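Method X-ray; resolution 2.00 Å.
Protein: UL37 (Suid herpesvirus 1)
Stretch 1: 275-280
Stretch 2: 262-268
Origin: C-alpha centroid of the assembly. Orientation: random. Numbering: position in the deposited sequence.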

ATOM      1  N   TYR A 275     -18.699  -1.264 -23.840  1.00 38.25           N
ATOM      2  CA  TYR A 275     -18.406  -2.670 -23.546  1.00 38.29           C
ATOM      3  C   TYR A 275     -18.280  -3.557 -24.781  1.00 39.49           C
ATOM      4  O   TYR A 275     -17.961  -4.744 -24.677  1.00 42.86           O
ATOM      5  CB  TYR A 275     -19.431  -3.237 -22.560  1.00 41.20           C
ATOM      6  CG  TYR A 275     -19.305  -2.608 -21.199  1.00 39.59           C
ATOM      7  CD1 TYR A 275     -18.365  -3.073 -20.286  1.00 43.87           C
ATOM      8  CD2 TYR A 275     -20.102  -1.535 -20.829  1.00 38.86           C
ATOM      9  CE1 TYR A 275     -18.234  -2.499 -19.033  1.00 45.49           C
ATOM     10  CE2 TYR A 275     -19.976  -0.950 -19.574  1.00 43.70           C
ATOM     11  CZ  TYR A 275     -19.038  -1.439 -18.684  1.00 42.89           C
ATOM     12  OH  TYR A 275     -18.903  -0.876 -17.439  1.00 39.47           O
ATOM     13  N   VAL A 276     -18.531  -2.975 -25.947  1.00 38.10           N
ATOM     14  CA  VAL A 276     -18.241  -3.626 -27.213  1.00 37.26           C
ATOM     15  C   VAL A 276     -16.765  -3.404 -27.533  1.00 38.29           C
ATOM     16  O   VAL A 276     -16.301  -2.259 -27.606  1.00 35.95           O
ATOM     17  CB  VAL A 276     -19.096  -3.045 -28.346  1.00 35.65           C
ATOM     18  CG1 VAL A 276     -18.809  -3.770 -29.650  1.00 37.56           C
ATOM     19  CG2 VAL A 276     -20.563  -3.143 -27.997  1.00 37.17           C
ATOM     20  N   ARG A 277     -16.029  -4.495 -27.716  1.00 38.58           N
ATOM     21  CA  ARG A 277     -14.582  -4.422 -27.868  1.00 36.85           C
ATOM     22  C   ARG A 277     -14.081  -5.110 -29.133  1.00 40.91           C
ATOM     23  O   ARG A 277     -12.884  -5.079 -29.415  1.00 39.80           O
ATOM     24  CB  ARG A 277     -13.887  -5.029 -26.642  1.00 36.31           C
ATOM     25  CG  ARG A 277     -14.092  -4.257 -25.348  1.00 36.93           C
ATOM     26  CD  ARG A 277     -13.147  -4.764 -24.258  1.00 35.03           C
ATOM     27  NE  ARG A 277     -13.201  -3.953 -23.043  1.00 38.64           N
ATOM     28  CZ  ARG A 277     -14.080  -4.138 -22.063  1.00 38.45           C
ATOM     29  NH1 ARG A 277     -14.988  -5.101 -22.161  1.00 39.16           N
ATOM     30  NH2 ARG A 277     -14.060  -3.356 -20.990  1.00 35.68           N
ATOM     31  N   GLU A 278     -14.989  -5.717 -29.894  1.00 42.54           N
ATOM     32  CA  GLU A 278     -14.603  -6.468 -31.089  1.00 40.34           C
ATOM     33  C   GLU A 278     -15.459  -6.131 -32.295  1.00 42.08           C
ATOM     34  O   GLU A 278     -16.599  -5.695 -32.164  1.00 38.98           O
ATOM     35  CB  GLU A 278     -14.699  -7.970 -30.827  1.00 51.53           C
ATOM     36  CG  GLU A 278     -14.062  -8.408 -29.524  1.00 54.95           C
ATOM     37  CD  GLU A 278     -14.693  -9.669 -28.971  1.00 63.55           C
ATOM     38  OE1 GLU A 278     -14.828 -10.648 -29.742  1.00 62.34           O
ATOM     39  OE2 GLU A 278     -15.061  -9.668 -27.770  1.00 61.27           O
ATOM     40  N   LEU A 279     -14.890  -6.348 -33.476  1.00 44.85           N
ATOM     41  CA  LEU A 279     -15.592  -6.128 -34.726  1.00 48.34           C
ATOM     42  C   LEU A 279     -15.763  -7.438 -35.490  1.00 51.44           C
ATOM     43  O   LEU A 279     -14.786  -8.004 -35.990  1.00 55.51           O
ATOM     44  CB  LEU A 279     -14.820  -5.139 -35.591  1.00 44.57           C
ATOM     45  CG  LEU A 279     -14.870  -3.668 -35.180  1.00 44.52           C
ATOM     46  CD1 LEU A 279     -13.826  -2.881 -35.949  1.00 43.88           C
ATOM     47  CD2 LEU A 279     -16.269  -3.098 -35.416  1.00 45.20           C
ATOM     48  N   ARG A 280     -16.999  -7.920 -35.583  1.00 52.44           N
ATOM     49  CA  ARG A 280     -17.295  -9.077 -36.431  1.00 52.30           C
ATOM     50  C   ARG A 280     -17.046  -8.726 -37.894  1.00 53.78           C
ATOM     51  O   ARG A 280     -17.306  -7.594 -38.316  1.00 48.41           O
ATOM     52  CB  ARG A 280     -18.739  -9.544 -36.235  1.00 55.08           C
ATOM     53  CG  ARG A 280     -19.767  -8.420 -36.205  1.00 59.31           C
ATOM     54  CD  ARG A 280     -21.212  -8.948 -36.164  1.00 64.10           C
ATOM     55  NE  ARG A 280     -21.621  -9.792 -37.300  1.00 68.82           N
ATOM     56  CZ  ARG A 280     -21.176  -9.697 -38.557  1.00 70.95           C
ATOM     57  NH1 ARG A 280     -20.274  -8.782 -38.902  1.00 58.77           N
ATOM     58  NH2 ARG A 280     -21.642 -10.529 -39.486  1.00 73.08           N
TER
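Stretch 2 (262-268) EVRVSAA

Two like charges lie close together at one end of this contact: NH2 of Arg-264 comes within 3.5 Å of NE of Arg-277, which sits over one face of the Arg-264 guanidinium. Such an approach is tolerable because a guanidinium spreads its charge over a flat group and holds its polar hydrogens in the plane, leaving the faces free. Both groups are also supplied with hydrogen-bond partners elsewhere in the structure.

Stretch 2 is one segment of a longer helix, with phi and psi near -63° and -44° throughout. Its backbone bonds include Ala-267 N to Val-263 O at 2.9 Å and a weak one from Ala-268 N to Arg-264 O at 3.3 Å. Stretch 1 has no regular secondary structure; from Val-276 to Arg-280 it is largely extended, apart from Arg-277, whose psi is -2°. Stretch 1 crosses the helix steeply rather than running alongside it: Val-276 lies nearest Ala-268, with CA atoms 5.1 Å apart, and Arg-277 lies nearest Arg-264, with CA atoms 4.3 Å apart. No clear hydrogen bond joins them, so packing carries most of the contact.

Ala-267 is central to that packing. Its CB points toward stretch 1 and lies 3.5 Å from Glu-278 O, 3.8 Å from Arg-277 C, 4.0 Å from Val-276 CG1 and 4.0 Å from Leu-279 CG. A methyl group suits this place because it fills the space beneath the extended chain of stretch 1 while letting the backbone come near. Leu-279 also points toward its partner, and its branched end spans more of the helix: CD2 is 4.0 Å from Ala-267 CA, and CD1 is 4.3 Å from Ser-266 CB and 4.4 Å from Val-263 CG1. Val-263, one turn before Ala-267, extends the apolar surface, its CG1 lying 3.9 Å from Arg-277 O and 4.3 Å from Glu-278 CA.

The backbone of Arg-277 rests directly on the helix, where its O meets Arg-264 CA at 3.5 Å in a CA-H...O contact with an angle of 152° at the hydrogen. The long side chain of Arg-264 suits a different task: its CA-to-CB bond points sideways relative to stretch 1, but the end of the side chain comes nearer, bringing NH1 to 3.2 Å from Val-276 O. That same oxygen is 3.5 Å from Ala-268 N, at too poor an angle for a hydrogen bond. The CA-to-CB bond of Glu-278 points away from the helix, and the residue is exposed, a setting that suits a carboxylate.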

ATOM      1  N   GLU A 262      -6.939  -0.101 -31.659  1.00 32.83           N
ATOM      2  CA  GLU A 262      -7.807   0.545 -32.634  1.00 30.48           C
ATOM      3  C   GLU A 262      -9.111  -0.224 -32.826  1.00 29.18           C
ATOM      4  O   GLU A 262     -10.173   0.376 -32.930  1.00 30.85           O
ATOM      5  CB  GLU A 262      -7.084   0.724 -33.961  1.00 35.23           C
ATOM      6  CG  GLU A 262      -5.783   1.479 -33.829  1.00 33.45           C
ATOM      7  CD  GLU A 262      -5.250   1.909 -35.168  1.00 37.07           C
ATOM      8  OE1 GLU A 262      -5.219   1.069 -36.092  1.00 38.80           O
ATOM      9  OE2 GLU A 262      -4.881   3.091 -35.300  1.00 33.63           O
ATOM     10  N   VAL A 263      -9.033  -1.546 -32.862  1.00 32.04           N
ATOM     11  CA  VAL A 263     -10.246  -2.351 -32.976  1.00 34.20           C
ATOM     12  C   VAL A 263     -11.156  -2.127 -31.770  1.00 34.44           C
ATOM     13  O   VAL A 263     -12.359  -1.918 -31.925  1.00 33.70           O
ATOM     14  CB  VAL A 263      -9.942  -3.844 -33.134  1.00 33.74           C
ATOM     15  CG1 VAL A 263     -11.211  -4.664 -32.943  1.00 39.74           C
ATOM     16  CG2 VAL A 263      -9.332  -4.111 -34.509  1.00 36.73           C
ATOM     17  N   ARG A 264     -10.574  -2.144 -30.577  1.00 31.36           N
ATOM     18  CA  ARG A 264     -11.347  -1.954 -29.354  1.00 30.02           C
ATOM     19  C   ARG A 264     -12.020  -0.591 -29.336  1.00 30.65           C
ATOM     20  O   ARG A 264     -13.188  -0.478 -28.981  1.00 29.36           O
ATOM     21  CB  ARG A 264     -10.464  -2.140 -28.117  1.00 31.94           C
ATOM     22  CG  ARG A 264     -11.213  -2.056 -26.807  1.00 30.41           C
ATOM     23  CD  ARG A 264     -11.239  -0.637 -26.238  1.00 29.63           C
ATOM     24  NE  ARG A 264     -12.008  -0.608 -24.993  1.00 29.28           N
ATOM     25  CZ  ARG A 264     -13.336  -0.590 -24.945  1.00 31.37           C
ATOM     26  NH1 ARG A 264     -14.038  -0.556 -26.069  1.00 33.09           N
ATOM     27  NH2 ARG A 264     -13.967  -0.582 -23.780  1.00 31.40           N
ATOM     28  N   VAL A 265     -11.283   0.446 -29.732  1.00 30.31           N
ATOM     29  CA  VAL A 265     -11.823   1.805 -29.734  1.00 30.27           C
ATOM     30  C   VAL A 265     -12.889   1.970 -30.822  1.00 31.54           C
ATOM     31  O   VAL A 265     -13.980   2.506 -30.570  1.00 28.53           O
ATOM     32  CB  VAL A 265     -10.689   2.870 -29.894  1.00 29.46           C
ATOM     33  CG1 VAL A 265     -11.274   4.242 -30.136  1.00 28.21           C
ATOM     34  CG2 VAL A 265      -9.804   2.879 -28.653  1.00 25.45           C
ATOM     35  N   SER A 266     -12.571   1.496 -32.026  1.00 28.32           N
ATOM     36  CA  SER A 266     -13.481   1.596 -33.165  1.00 31.70           C
ATOM     37  C   SER A 266     -14.804   0.884 -32.905  1.00 32.76           C
ATOM     38  O   SER A 266     -15.872   1.390 -33.248  1.00 36.86           O
ATOM     39  CB  SER A 266     -12.831   1.010 -34.420  1.00 34.38           C
ATOM     40  OG  SER A 266     -11.754   1.820 -34.847  1.00 35.16           O
ATOM     41  N   ALA A 267     -14.725  -0.292 -32.300  1.00 28.58           N
ATOM     42  CA  ALA A 267     -15.907  -1.091 -32.003  1.00 32.62           C
ATOM     43  C   ALA A 267     -16.842  -0.365 -31.034  1.00 35.20           C
ATOM     44  O   ALA A 267     -18.055  -0.347 -31.224  1.00 37.11           O
ATOM     45  CB  ALA A 267     -15.495  -2.425 -31.432  1.00 32.59           C
ATOM     46  N   ALA A 268     -16.273   0.241 -29.996  1.00 32.83           N
ATOM     47  CA  ALA A 268     -17.082   0.984 -29.038  1.00 33.40           C
ATOM     48  C   ALA A 268     -17.673   2.229 -29.688  1.00 31.31           C
ATOM     49  O   ALA A 268     -18.831   2.561 -29.463  1.00 31.27           O
ATOM     50  CB  ALA A 268     -16.258   1.350 -27.804  1.00 30.28           C
TER